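Local coordinates for lactaldehyde dehydrogenase (Methanocaldococcus jannaschii, PDB 3PQA), which oxidises lactaldehyde to lactate with NAD in the biosynthesis of coenzyme F420, and accepts several other short aldehydes, at residues Arg122-Arg127 / Ile457-Ile462; Ile61-Ala66 / Ala105-Lys110; Met294-Ala299 / Pro353-Val358. All blocks are in the same frame, centred on the assembly; numbering follows the deposited sequence.

Contact 1: residues Arg122-Arg127 / Ile457-Ile462; sequences RLIFTR and IKTIII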
ATOM      1  N   ARG B 122       5.303 -21.301   2.652  1.00 18.04           N
ATOM      2  CA  ARG B 122       3.888 -21.026   2.938  1.00 16.28           C
ATOM      3  C   ARG B 122       3.441 -19.854   2.081  1.00 14.17           C
ATOM      4  O   ARG B 122       4.208 -18.915   1.888  1.00 14.75           O
ATOM      5  CB  ARG B 122       3.666 -20.735   4.431  1.00 18.84           C
ATOM      6  CG  ARG B 122       3.998 -21.922   5.333  1.00 20.41           C
ATOM      7  CD  ARG B 122       3.725 -21.666   6.781  1.00 19.76           C
ATOM      8  NE  ARG B 122       4.454 -22.577   7.666  1.00 20.84           N
ATOM      9  CZ  ARG B 122       3.949 -23.670   8.250  1.00 20.22           C
ATOM     10  NH1 ARG B 122       2.688 -24.041   8.059  1.00 20.91           N
ATOM     11  NH2 ARG B 122       4.718 -24.395   9.052  1.00 21.08           N
ATOM     12  N   LEU B 123       2.235 -19.928   1.524  1.00 13.19           N
ATOM     13  CA  LEU B 123       1.588 -18.772   0.902  1.00 12.76           C
ATOM     14  C   LEU B 123       0.638 -18.173   1.929  1.00 11.44           C
ATOM     15  O   LEU B 123      -0.310 -18.827   2.353  1.00 12.37           O
ATOM     16  CB  LEU B 123       0.814 -19.179  -0.368  1.00 14.76           C
ATOM     17  CG  LEU B 123       0.040 -18.084  -1.119  1.00 15.15           C
ATOM     18  CD1 LEU B 123       0.966 -16.977  -1.618  1.00 14.94           C
ATOM     19  CD2 LEU B 123      -0.761 -18.692  -2.266  1.00 15.01           C
ATOM     20  N   ILE B 124       0.923 -16.956   2.368  1.00 10.23           N
ATOM     21  CA  ILE B 124       0.069 -16.267   3.335  1.00  9.92           C
ATOM     22  C   ILE B 124      -0.590 -15.061   2.694  1.00  9.23           C
ATOM     23  O   ILE B 124       0.091 -14.157   2.212  1.00 10.34           O
ATOM     24  CB  ILE B 124       0.838 -15.841   4.613  1.00 11.34           C
ATOM     25  CG1 ILE B 124       1.470 -17.072   5.291  1.00 11.79           C
ATOM     26  CG2 ILE B 124      -0.099 -15.058   5.540  1.00 11.79           C
ATOM     27  CD1 ILE B 124       2.307 -16.787   6.531  1.00 11.69           C
ATOM     28  N   PHE B 125      -1.922 -15.033   2.663  1.00  9.93           N
ATOM     29  CA  PHE B 125      -2.591 -13.887   2.071  1.00 10.99           C
ATOM     30  C   PHE B 125      -3.852 -13.512   2.840  1.00 10.16           C
ATOM     31  O   PHE B 125      -4.361 -14.309   3.625  1.00 11.20           O
ATOM     32  CB  PHE B 125      -2.867 -14.101   0.567  1.00 13.46           C
ATOM     33  CG  PHE B 125      -3.870 -15.182   0.272  1.00 14.14           C
ATOM     34  CD1 PHE B 125      -3.495 -16.530   0.264  1.00 13.78           C
ATOM     35  CD2 PHE B 125      -5.190 -14.847  -0.012  1.00 13.78           C
ATOM     36  CE1 PHE B 125      -4.435 -17.535  -0.005  1.00 14.24           C
ATOM     37  CE2 PHE B 125      -6.129 -15.841  -0.288  1.00 14.23           C
ATOM     38  CZ  PHE B 125      -5.749 -17.184  -0.288  1.00 13.89           C
ATOM     39  N   THR B 126      -4.337 -12.304   2.611  1.00 10.13           N
ATOM     40  CA  THR B 126      -5.523 -11.814   3.316  1.00 10.19           C
ATOM     41  C   THR B 126      -6.735 -11.760   2.394  1.00 10.46           C
ATOM     42  O   THR B 126      -6.607 -11.742   1.175  1.00 10.11           O
ATOM     43  CB  THR B 126      -5.292 -10.415   3.922  1.00 10.82           C
ATOM     44  OG1 THR B 126      -4.981  -9.468   2.876  1.00 11.59           O
ATOM     45  CG2 THR B 126      -4.149 -10.450   4.929  1.00 11.77           C
ATOM     46  N   ARG B 127      -7.917 -11.753   3.006  1.00 11.03           N
ATOM     47  CA  ARG B 127      -9.184 -11.657   2.306  1.00 11.26           C
ATOM     48  C   ARG B 127     -10.085 -10.846   3.228  1.00 12.48           C
ATOM     49  O   ARG B 127     -10.099 -11.094   4.433  1.00 13.58           O
ATOM     50  CB  ARG B 127      -9.735 -13.063   2.076  1.00 13.65           C
ATOM     51  CG  ARG B 127     -11.169 -13.165   1.598  1.00 14.52           C
ATOM     52  CD  ARG B 127     -11.528 -14.639   1.373  1.00 14.46           C
ATOM     53  NE  ARG B 127     -12.957 -14.832   1.106  1.00 15.04           N
ATOM     54  CZ  ARG B 127     -13.516 -14.723  -0.095  1.00 14.89           C
ATOM     55  NH1 ARG B 127     -12.774 -14.411  -1.157  1.00 15.34           N
ATOM     56  NH2 ARG B 127     -14.820 -14.913  -0.239  1.00 15.39           N
ATOM     57  N   ILE B 457     -10.841  -9.001   8.441  1.00  9.40           N
ATOM     58  CA  ILE B 457      -9.746  -9.684   7.755  1.00  9.54           C
ATOM     59  C   ILE B 457      -9.819 -11.191   8.013  1.00  9.69           C
ATOM     60  O   ILE B 457     -10.164 -11.641   9.124  1.00 10.44           O
ATOM     61  CB  ILE B 457      -8.359  -9.135   8.176  1.00 10.69           C
ATOM     62  CG1 ILE B 457      -8.213  -7.670   7.756  1.00 10.73           C
ATOM     63  CG2 ILE B 457      -7.216  -9.983   7.537  1.00 10.72           C
ATOM     64  CD1 ILE B 457      -6.969  -6.957   8.359  1.00 11.08           C
ATOM     65  N   LYS B 458      -9.529 -11.968   6.973  1.00  9.49           N
ATOM     66  CA  LYS B 458      -9.301 -13.400   7.102  1.00 10.10           C
ATOM     67  C   LYS B 458      -7.906 -13.627   6.572  1.00  9.91           C
ATOM     68  O   LYS B 458      -7.587 -13.184   5.469  1.00 10.45           O
ATOM     69  CB  LYS B 458     -10.316 -14.216   6.291  1.00 12.50           C
ATOM     70  CG  LYS B 458     -10.007 -15.721   6.243  1.00 13.51           C
ATOM     71  CD  LYS B 458     -11.041 -16.499   5.429  1.00 13.44           C
ATOM     72  CE  LYS B 458     -12.344 -16.728   6.208  1.00 13.64           C
ATOM     73  NZ  LYS B 458     -13.376 -17.383   5.319  1.00 13.80           N
ATOM     74  N   THR B 459      -7.079 -14.291   7.371  1.00  9.30           N
ATOM     75  CA  THR B 459      -5.722 -14.649   6.956  1.00  8.60           C
ATOM     76  C   THR B 459      -5.728 -16.111   6.566  1.00  8.47           C
ATOM     77  O   THR B 459      -6.154 -16.975   7.348  1.00  9.16           O
ATOM     78  CB  THR B 459      -4.730 -14.411   8.099  1.00  9.71           C
ATOM     79  OG1 THR B 459      -4.885 -13.066   8.571  1.00 10.28           O
ATOM     80  CG2 THR B 459      -3.279 -14.672   7.623  1.00 10.22           C
ATOM     81  N   ILE B 460      -5.292 -16.405   5.343  1.00  8.95           N
ATOM     82  CA  ILE B 460      -5.325 -17.766   4.806  1.00  9.60           C
ATOM     83  C   ILE B 460      -3.874 -18.186   4.620  1.00  8.35           C
ATOM     84  O   ILE B 460      -3.074 -17.424   4.062  1.00  9.01           O
ATOM     85  CB  ILE B 460      -6.108 -17.835   3.466  1.00 11.82           C
ATOM     86  CG1 ILE B 460      -7.559 -17.378   3.681  1.00 12.60           C
ATOM     87  CG2 ILE B 460      -6.071 -19.253   2.883  1.00 12.50           C
ATOM     88  CD1 ILE B 460      -8.350 -17.134   2.406  1.00 12.42           C
ATOM     89  N   ILE B 461      -3.530 -19.366   5.114  1.00  8.37           N
ATOM     90  CA  ILE B 461      -2.135 -19.849   5.059  1.00  9.00           C
ATOM     91  C   ILE B 461      -2.142 -21.176   4.332  1.00  9.86           C
ATOM     92  O   ILE B 461      -2.751 -22.130   4.810  1.00 10.67           O
ATOM     93  CB  ILE B 461      -1.541 -20.019   6.481  1.00  9.64           C
ATOM     94  CG1 ILE B 461      -1.587 -18.703   7.264  1.00 10.17           C
ATOM     95  CG2 ILE B 461      -0.126 -20.582   6.455  1.00 10.35           C
ATOM     96  CD1 ILE B 461      -2.799 -18.613   8.222  1.00  9.74           C
ATOM     97  N   ILE B 462      -1.460 -21.251   3.191  1.00 11.20           N
ATOM     98  CA  ILE B 462      -1.336 -22.523   2.471  1.00 12.48           C
ATOM     99  C   ILE B 462       0.064 -23.064   2.726  1.00 12.80           C
ATOM    100  O   ILE B 462       1.050 -22.435   2.332  1.00 13.47           O
ATOM    101  CB  ILE B 462      -1.616 -22.377   0.948  1.00 14.21           C
ATOM    102  CG1 ILE B 462      -2.978 -21.694   0.719  1.00 14.54           C
ATOM    103  CG2 ILE B 462      -1.486 -23.750   0.246  1.00 14.42           C
ATOM    104  CD1 ILE B 462      -3.333 -21.397  -0.749  1.00 14.51           C
TER

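Contact 2: residues Ile61-Ala66 / Ala105-Lys110; sequences ILMNIA and AAFYVK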
ATOM      1  N   ILE B  61     -24.956  -2.638  -9.043  1.00 11.93           N
ATOM      2  CA  ILE B  61     -25.941  -2.064  -8.112  1.00 12.43           C
ATOM      3  C   ILE B  61     -25.516  -0.664  -7.697  1.00 11.53           C
ATOM      4  O   ILE B  61     -26.309   0.280  -7.734  1.00 12.39           O
ATOM      5  CB  ILE B  61     -26.132  -2.943  -6.863  1.00 14.42           C
ATOM      6  CG1 ILE B  61     -26.884  -4.224  -7.220  1.00 14.60           C
ATOM      7  CG2 ILE B  61     -26.892  -2.174  -5.766  1.00 14.60           C
ATOM      8  CD1 ILE B  61     -26.764  -5.299  -6.163  1.00 14.70           C
ATOM      9  N   LEU B  62     -24.242  -0.525  -7.330  1.00 11.46           N
ATOM     10  CA  LEU B  62     -23.720   0.785  -6.913  1.00 11.71           C
ATOM     11  C   LEU B  62     -23.804   1.827  -8.059  1.00 11.55           C
ATOM     12  O   LEU B  62     -24.238   2.964  -7.847  1.00 11.17           O
ATOM     13  CB  LEU B  62     -22.292   0.648  -6.359  1.00 12.18           C
ATOM     14  CG  LEU B  62     -22.261  -0.130  -5.028  1.00 12.29           C
ATOM     15  CD1 LEU B  62     -20.853  -0.613  -4.674  1.00 12.30           C
ATOM     16  CD2 LEU B  62     -22.869   0.678  -3.863  1.00 12.27           C
ATOM     17  N   MET B  63     -23.401   1.423  -9.267  1.00 12.25           N
ATOM     18  CA  MET B  63     -23.465   2.313 -10.421  1.00 12.78           C
ATOM     19  C   MET B  63     -24.897   2.708 -10.763  1.00 12.14           C
ATOM     20  O   MET B  63     -25.151   3.864 -11.126  1.00 12.64           O
ATOM     21  CB  MET B  63     -22.758   1.706 -11.636  1.00 15.43           C
ATOM     22  CG  MET B  63     -21.230   1.671 -11.494  1.00 16.55           C
ATOM     23  SD  MET B  63     -20.456   3.282 -11.199  1.00 15.89           S
ATOM     24  CE  MET B  63     -20.750   4.122 -12.734  1.00 16.72           C
ATOM     25  N   ASN B  64     -25.824   1.770 -10.616  1.00 12.45           N
ATOM     26  CA  ASN B  64     -27.218   2.065 -10.923  1.00 14.21           C
ATOM     27  C   ASN B  64     -27.850   2.990  -9.897  1.00 14.47           C
ATOM     28  O   ASN B  64     -28.653   3.828 -10.248  1.00 15.05           O
ATOM     29  CB  ASN B  64     -28.053   0.801 -11.121  1.00 16.75           C
ATOM     30  CG  ASN B  64     -29.459   1.110 -11.638  1.00 16.83           C
ATOM     31  OD1 ASN B  64     -30.413   1.043 -10.896  1.00 17.00           O
ATOM     32  ND2 ASN B  64     -29.566   1.460 -12.912  1.00 17.00           N
ATOM     33  N   ILE B  65     -27.456   2.857  -8.638  1.00 13.48           N
ATOM     34  CA  ILE B  65     -27.904   3.801  -7.611  1.00 12.71           C
ATOM     35  C   ILE B  65     -27.421   5.200  -7.986  1.00 12.47           C
ATOM     36  O   ILE B  65     -28.212   6.165  -7.978  1.00 13.45           O
ATOM     37  CB  ILE B  65     -27.433   3.378  -6.199  1.00 13.04           C
ATOM     38  CG1 ILE B  65     -28.222   2.140  -5.733  1.00 12.76           C
ATOM     39  CG2 ILE B  65     -27.604   4.523  -5.204  1.00 12.75           C
ATOM     40  CD1 ILE B  65     -27.636   1.428  -4.542  1.00 13.13           C
ATOM     41  N   ALA B  66     -26.142   5.313  -8.345  1.00 12.81           N
ATOM     42  CA  ALA B  66     -25.602   6.597  -8.785  1.00 12.92           C
ATOM     43  C   ALA B  66     -26.371   7.147  -9.984  1.00 13.36           C
ATOM     44  O   ALA B  66     -26.672   8.340 -10.042  1.00 13.37           O
ATOM     45  CB  ALA B  66     -24.123   6.479  -9.117  1.00 13.33           C
ATOM     46  N   ALA B 105     -17.516   3.856  -4.412  1.00 10.05           N
ATOM     47  CA  ALA B 105     -17.689   2.524  -3.854  1.00  9.66           C
ATOM     48  C   ALA B 105     -17.655   1.448  -4.945  1.00  9.56           C
ATOM     49  O   ALA B 105     -17.036   0.395  -4.755  1.00  9.90           O
ATOM     50  CB  ALA B 105     -18.985   2.447  -3.085  1.00  9.83           C
ATOM     51  N   ALA B 106     -18.333   1.715  -6.068  1.00 10.38           N
ATOM     52  CA  ALA B 106     -18.294   0.824  -7.244  1.00 11.09           C
ATOM     53  C   ALA B 106     -16.856   0.524  -7.684  1.00 11.31           C
ATOM     54  O   ALA B 106     -16.494  -0.644  -7.911  1.00 12.03           O
ATOM     55  CB  ALA B 106     -19.096   1.418  -8.394  1.00 11.80           C
ATOM     56  N   PHE B 107     -16.036   1.567  -7.791  1.00 11.97           N
ATOM     57  CA  PHE B 107     -14.680   1.302  -8.230  0.50 12.79           C
ATOM     58  C   PHE B 107     -13.847   0.582  -7.178  1.00 11.45           C
ATOM     59  O   PHE B 107     -13.081  -0.313  -7.550  1.00 11.30           O
ATOM     60  CB  PHE B 107     -14.019   2.525  -8.858  0.50 16.18           C
ATOM     61  CG  PHE B 107     -14.496   2.788 -10.261  0.50 17.55           C
ATOM     62  CD1 PHE B 107     -13.763   2.361 -11.351  0.50 16.52           C
ATOM     63  CD2 PHE B 107     -15.709   3.418 -10.486  0.50 16.51           C
ATOM     64  CE1 PHE B 107     -14.211   2.590 -12.641  0.50 17.64           C
ATOM     65  CE2 PHE B 107     -16.164   3.644 -11.772  0.50 17.63           C
ATOM     66  CZ  PHE B 107     -15.413   3.229 -12.848  0.50 16.61           C
ATOM     67  N   TYR B 108     -14.054   0.870  -5.897  1.00 10.15           N
ATOM     68  CA  TYR B 108     -13.362   0.107  -4.855  1.00  9.62           C
ATOM     69  C   TYR B 108     -13.797  -1.368  -4.708  1.00  9.14           C
ATOM     70  O   TYR B 108     -12.998  -2.204  -4.259  1.00  8.95           O
ATOM     71  CB  TYR B 108     -13.333   0.865  -3.525  1.00 11.62           C
ATOM     72  CG  TYR B 108     -12.184   1.857  -3.479  1.00 12.31           C
ATOM     73  CD1 TYR B 108     -10.852   1.410  -3.459  1.00 11.80           C
ATOM     74  CD2 TYR B 108     -12.421   3.232  -3.474  1.00 11.87           C
ATOM     75  CE1 TYR B 108      -9.774   2.317  -3.430  1.00 12.46           C
ATOM     76  CE2 TYR B 108     -11.354   4.156  -3.447  1.00 12.51           C
ATOM     77  CZ  TYR B 108     -10.034   3.676  -3.420  1.00 11.96           C
ATOM     78  OH  TYR B 108      -8.998   4.576  -3.396  1.00 12.73           O
ATOM     79  N   VAL B 109     -15.020  -1.711  -5.116  1.00  9.67           N
ATOM     80  CA  VAL B 109     -15.384  -3.138  -5.133  1.00 10.33           C
ATOM     81  C   VAL B 109     -14.436  -3.886  -6.071  1.00 10.94           C
ATOM     82  O   VAL B 109     -14.028  -5.020  -5.808  1.00 10.48           O
ATOM     83  CB  VAL B 109     -16.848  -3.427  -5.585  1.00 12.53           C
ATOM     84  CG1 VAL B 109     -17.111  -4.942  -5.514  1.00 15.57           C
ATOM     85  CG2 VAL B 109     -17.816  -2.739  -4.711  1.00 15.42           C
ATOM     86  N   LYS B 110     -14.069  -3.207  -7.153  1.00 12.20           N
ATOM     87  CA  LYS B 110     -13.203  -3.791  -8.163  1.00 13.86           C
ATOM     88  C   LYS B 110     -11.719  -3.652  -7.837  1.00 12.68           C
ATOM     89  O   LYS B 110     -10.938  -4.532  -8.186  1.00 13.12           O
ATOM     90  CB  LYS B 110     -13.498  -3.193  -9.539  1.00 17.80           C
ATOM     91  CG  LYS B 110     -14.813  -3.689 -10.124  1.00 19.53           C
ATOM     92  CD  LYS B 110     -14.989  -3.290 -11.566  1.00 19.08           C
ATOM     93  CE  LYS B 110     -16.291  -3.870 -12.103  1.00 20.02           C
ATOM     94  NZ  LYS B 110     -16.227  -4.201 -13.546  1.00 19.65           N
TER

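Contact 3: residues Met294-Ala299 / Pro353-Val358; sequences MFVNKA and PTILEV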
ATOM      1  N   MET B 294     -13.860  43.135   8.894  1.00 19.47           N
ATOM      2  CA  MET B 294     -14.021  42.491   7.590  1.00 19.55           C
ATOM      3  C   MET B 294     -15.030  41.331   7.671  1.00 17.85           C
ATOM      4  O   MET B 294     -15.880  41.172   6.795  1.00 17.18           O
ATOM      5  CB  MET B 294     -12.669  41.993   7.036  1.00 21.87           C
ATOM      6  CG  MET B 294     -11.610  43.085   6.761  1.00 23.15           C
ATOM      7  SD  MET B 294      -9.910  42.451   6.537  1.00 22.30           S
ATOM      8  CE  MET B 294     -10.093  41.586   4.998  1.00 23.26           C
ATOM      9  N   PHE B 295     -14.939  40.539   8.738  1.00 16.36           N
ATOM     10  CA  PHE B 295     -15.768  39.349   8.914  1.00 15.89           C
ATOM     11  C   PHE B 295     -17.242  39.701   9.157  1.00 15.54           C
ATOM     12  O   PHE B 295     -18.125  39.149   8.515  1.00 16.21           O
ATOM     13  CB  PHE B 295     -15.191  38.501  10.047  1.00 16.60           C
ATOM     14  CG  PHE B 295     -15.879  37.174  10.242  1.00 17.05           C
ATOM     15  CD1 PHE B 295     -15.753  36.155   9.296  1.00 16.68           C
ATOM     16  CD2 PHE B 295     -16.622  36.943  11.388  1.00 16.71           C
ATOM     17  CE1 PHE B 295     -16.378  34.923   9.496  1.00 17.07           C
ATOM     18  CE2 PHE B 295     -17.248  35.722  11.608  1.00 17.09           C
ATOM     19  CZ  PHE B 295     -17.132  34.707  10.656  1.00 16.65           C
ATOM     20  N   VAL B 296     -17.493  40.647  10.060  1.00 15.66           N
ATOM     21  CA  VAL B 296     -18.856  41.133  10.307  1.00 16.53           C
ATOM     22  C   VAL B 296     -19.478  41.719   9.024  1.00 16.56           C
ATOM     23  O   VAL B 296     -20.619  41.404   8.681  1.00 16.39           O
ATOM     24  CB  VAL B 296     -18.876  42.166  11.462  1.00 17.34           C
ATOM     25  CG1 VAL B 296     -20.218  42.880  11.538  1.00 17.74           C
ATOM     26  CG2 VAL B 296     -18.547  41.491  12.799  1.00 17.65           C
ATOM     27  N   ASN B 297     -18.707  42.532   8.299  1.00 17.16           N
ATOM     28  CA  ASN B 297     -19.190  43.171   7.066  1.00 18.68           C
ATOM     29  C   ASN B 297     -19.643  42.190   5.989  1.00 18.53           C
ATOM     30  O   ASN B 297     -20.639  42.432   5.314  1.00 18.38           O
ATOM     31  CB  ASN B 297     -18.150  44.137   6.488  1.00 20.41           C
ATOM     32  CG  ASN B 297     -18.109  45.451   7.226  1.00 20.08           C
ATOM     33  OD1 ASN B 297     -18.932  45.703   8.108  1.00 20.72           O
ATOM     34  ND2 ASN B 297     -17.149  46.302   6.874  1.00 20.78           N
ATOM     35  N   LYS B 298     -18.909  41.087   5.843  1.00 19.55           N
ATOM     36  CA  LYS B 298     -19.254  40.052   4.878  1.00 21.32           C
ATOM     37  C   LYS B 298     -20.446  39.234   5.371  1.00 20.49           C
ATOM     38  O   LYS B 298     -21.280  38.806   4.576  1.00 20.64           O
ATOM     39  CB  LYS B 298     -18.045  39.150   4.578  1.00 24.24           C
ATOM     40  CG  LYS B 298     -16.831  39.854   3.928  1.00 25.42           C
ATOM     41  CD  LYS B 298     -17.036  40.209   2.453  1.00 25.24           C
ATOM     42  CE  LYS B 298     -15.695  40.188   1.706  1.00 25.53           C
ATOM     43  NZ  LYS B 298     -15.851  39.966   0.229  1.00 25.72           N
ATOM     44  N   ALA B 299     -20.535  39.035   6.682  1.00 19.50           N
ATOM     45  CA  ALA B 299     -21.645  38.278   7.263  1.00 19.80           C
ATOM     46  C   ALA B 299     -22.967  39.046   7.190  1.00 20.58           C
ATOM     47  O   ALA B 299     -24.034  38.440   7.070  1.00 20.33           O
ATOM     48  CB  ALA B 299     -21.337  37.900   8.701  1.00 19.58           C
ATOM     49  N   PRO B 353     -27.255  35.083  11.211  1.00 18.91           N
ATOM     50  CA  PRO B 353     -25.812  35.090  11.455  1.00 19.27           C
ATOM     51  C   PRO B 353     -25.469  35.942  12.684  1.00 19.70           C
ATOM     52  O   PRO B 353     -25.840  37.124  12.760  1.00 19.71           O
ATOM     53  CB  PRO B 353     -25.256  35.680  10.160  1.00 19.12           C
ATOM     54  CG  PRO B 353     -26.177  35.110   9.117  1.00 19.39           C
ATOM     55  CD  PRO B 353     -27.555  35.154   9.768  1.00 19.07           C
ATOM     56  N   THR B 354     -24.805  35.310  13.646  1.00 19.21           N
ATOM     57  CA  THR B 354     -24.542  35.895  14.963  1.00 19.06           C
ATOM     58  C   THR B 354     -23.044  35.801  15.271  1.00 18.74           C
ATOM     59  O   THR B 354     -22.426  34.746  15.112  1.00 18.70           O
ATOM     60  CB  THR B 354     -25.403  35.198  16.044  1.00 19.29           C
ATOM     61  OG1 THR B 354     -26.786  35.470  15.784  1.00 19.11           O
ATOM     62  CG2 THR B 354     -25.052  35.675  17.447  1.00 19.23           C
ATOM     63  N   ILE B 355     -22.461  36.922  15.681  1.00 18.15           N
ATOM     64  CA  ILE B 355     -21.034  36.999  15.924  1.00 18.38           C
ATOM     65  C   ILE B 355     -20.827  37.727  17.245  1.00 18.86           C
ATOM     66  O   ILE B 355     -21.442  38.765  17.483  1.00 18.09           O
ATOM     67  CB  ILE B 355     -20.327  37.767  14.790  1.00 18.29           C
ATOM     68  CG1 ILE B 355     -20.621  37.113  13.433  1.00 17.97           C
ATOM     69  CG2 ILE B 355     -18.812  37.876  15.048  1.00 18.03           C
ATOM     70  CD1 ILE B 355     -20.112  37.904  12.251  1.00 18.26           C
ATOM     71  N   LEU B 356     -19.987  37.161  18.105  1.00 19.58           N
ATOM     72  CA  LEU B 356     -19.652  37.788  19.372  1.00 20.66           C
ATOM     73  C   LEU B 356     -18.151  37.774  19.572  1.00 20.63           C
ATOM     74  O   LEU B 356     -17.472  36.833  19.151  1.00 19.53           O
ATOM     75  CB  LEU B 356     -20.293  37.038  20.542  1.00 21.07           C
ATOM     76  CG  LEU B 356     -21.815  36.964  20.664  1.00 21.32           C
ATOM     77  CD1 LEU B 356     -22.355  35.772  19.890  1.00 21.13           C
ATOM     78  CD2 LEU B 356     -22.203  36.848  22.122  1.00 21.20           C
ATOM     79  N   GLU B 357     -17.623  38.812  20.215  1.00 20.77           N
ATOM     80  CA  GLU B 357     -16.265  38.732  20.717  1.00 21.74           C
ATOM     81  C   GLU B 357     -16.348  38.266  22.159  1.00 21.20           C
ATOM     82  O   GLU B 357     -17.124  38.814  22.944  1.00 21.01           O
ATOM     83  CB  GLU B 357     -15.499  40.056  20.622  1.00 23.18           C
ATOM     84  CG  GLU B 357     -14.141  39.935  21.314  1.00 24.75           C
ATOM     85  CD  GLU B 357     -13.152  41.045  21.004  1.00 23.69           C
ATOM     86  OE1 GLU B 357     -13.473  41.963  20.226  1.00 24.79           O
ATOM     87  OE2 GLU B 357     -12.028  40.963  21.541  1.00 24.86           O
ATOM     88  N   VAL B 358     -15.581  37.230  22.490  1.00 20.46           N
ATOM     89  CA  VAL B 358     -15.621  36.635  23.827  1.00 20.33           C
ATOM     90  C   VAL B 358     -14.213  36.331  24.343  1.00 20.73           C
ATOM     91  O   VAL B 358     -13.234  36.443  23.591  1.00 20.46           O
ATOM     92  CB  VAL B 358     -16.488  35.338  23.852  1.00 20.14           C
ATOM     93  CG1 VAL B 358     -17.873  35.581  23.245  1.00 19.66           C
ATOM     94  CG2 VAL B 358     -15.787  34.195  23.109  1.00 19.68           C
TER

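Contact 1: residues Arg122-Arg127 / Ile457-Ile462
The ring of Phe-125 lies across the side chain of Ile-460, whose CB sits over one face as a CH-pi contact, 4.1 Å from the ring centroid; the methyl CD1 of Ile-462 comes to the ring's edge, 4.1 Å from CE1. Chi1 of 67° wedges CG of Phe-125 between its backbone N and carbonyl carbon, which swings the ring over the neighbouring strand, and CD1 of Ile-460 reaches CE2 at 3.7 Å. Leu-123 and Ile-462 lie alongside each other on the Phe-125 side of the sheet. On the opposite side, CG2 of Ile-124 meets CG2 of Thr-459 at 3.8 Å.

Between these layers of side chains, strands 122-127 and 457-462 run antiparallel, with Leu-123/Ile-462, Phe-125/Ile-460 and Arg-127/Lys-458 as hydrogen-bonded pairs. The bond from Ile-460 N to Phe-125 O is almost straight (176°). Strand 457-462 also pairs in parallel with one of the second subunit, and Phe-125 packs on Leu-123 of the third, so the arm belongs to the oligomerisation region of aldehyde dehydrogenases. Arg-127 NE and Lys-458 NZ both form salt bridges with Glu-129 OE2, and NZ also bonds to Leu-414 O of the second subunit. Apolar packing and regular pairing thus suit the arm to tetramer assembly.

Contact 2: residues Ile61-Ala66 / Ala105-Lys110
Leu-62 and Met-63 meet Ala-105, Ala-106 and Val-109 where two antiparallel helices of the NAD-binding domain of the aldehyde dehydrogenase fold lie side by side, a small example of how alanines let helices come close. The short axes pass 9.2 Å apart at 168°. The larger share falls to Leu-62: its CB faces the CB of Ala-106 at 3.9 Å, while the branch CD1 reaches over the backbone between Ala-105 and Ala-106, 3.7 Å from Ala-106 N, and crosses to CG2 of Val-109. With no hydrogen bond between the segments, the contact between them is one of apolar packing.

Met-63 approaches Ala-106 from another side. Its CB starts out past the partner helix, but the bend at chi2 (-57°) brings the sulfur in, so that CG and SD both lie against the one methyl group.

In the next shell, helix 145-156 supports both partners, Leu-62 resting on Ile-155 and Ala-156, and Val-109 also on Ala-156. Phe-102, one turn before Ala-106, adds to the wall around Leu-62. Farther out, Tyr-108 OH is hydrogen-bonded to Glu-111 OE1 of the fourth subunit, which places helix 88-111 at a subunit boundary. Between Met-63 and Ala-106 the closest approach is SD to CB, 3.6 Å.

Contact 3: residues Met294-Ala299 / Pro353-Val358
Ile-355 meets Phe-295, Val-296 and Ala-299 where helix 288-300 packs against part of one side of the mixed sheet containing strand 350-357. The sheet belongs to the domain that supplies the catalytic cysteine in aldehyde dehydrogenases, a Rossmann-like alpha/beta unit. Over these short segments, helix and strand run nearly antiparallel, at 165°, with axes 9.8 Å apart.

From Ile-355 CA, the bond to CB already heads for the helix. At CB the chain divides: CG1 stands opposite the carbonyl carbon and beside the backbone N, and it is this branch that advances. CG1 itself lies 4.1 Å from CE2 of Phe-295. Beyond it the chain is extended (chi2 173°), which carries CD1 to the helix surface, where that one methyl meets three residues at once. It touches CE2 of Phe-295 at 3.7 Å, approaching the ring obliquely; CG2 of Val-296 lies 4.0 Å from it; and CB of Ala-299, one turn along from Phe-295, completes the seat.

The seat is shaped from the helix side as well. Phe-295 turns its ring toward the strand because CG stands opposite its backbone N (chi1 -174°), and the ring also meets Phe-291 and packs on Ile-264 and Ser-267 of helix 256-268. Ile-376 of the adjacent strand touches both Phe-295 and Ile-355, while Leu-342 of strand 339-342 lies against Ala-299 and Ile-355. The example is one of mainly apolar packing: no hydrogen bond passes between these segments, and the strand's backbone N-H and C=O groups serve its sheet neighbours, as where Ile-355 bonds to Leu-341. At the end of the helical segment, Pro-353 adds a looser touch, its CB lying 4.3 Å from Ala-299 O, whereas CD1 of Ile-355 stands 3.8 Å from Ala-299 CB.

Followed from the N terminus, the chain first closes contact 2, a short loop made almost wholly of helix, which pairs helix 55-71 with helix 88-111. Strand 122-138 then begins, and its first residues wait some 330 positions for strand 455-463 to complete contact 1 near the C terminus. Within that long excursion lies contact 3, where helix 288-300 meets strand 350-357 after an intervening 53 residues. Contact 2 precedes both others in series, and no loops cross. In space, contacts 1 and 2 share one side of the chain's centre, with centres 26 Å apart; contact 3 lies opposite, its centre 58 Å from that of contact 1. Local domain packing is thus separate from the arm joining the chain's distant ends.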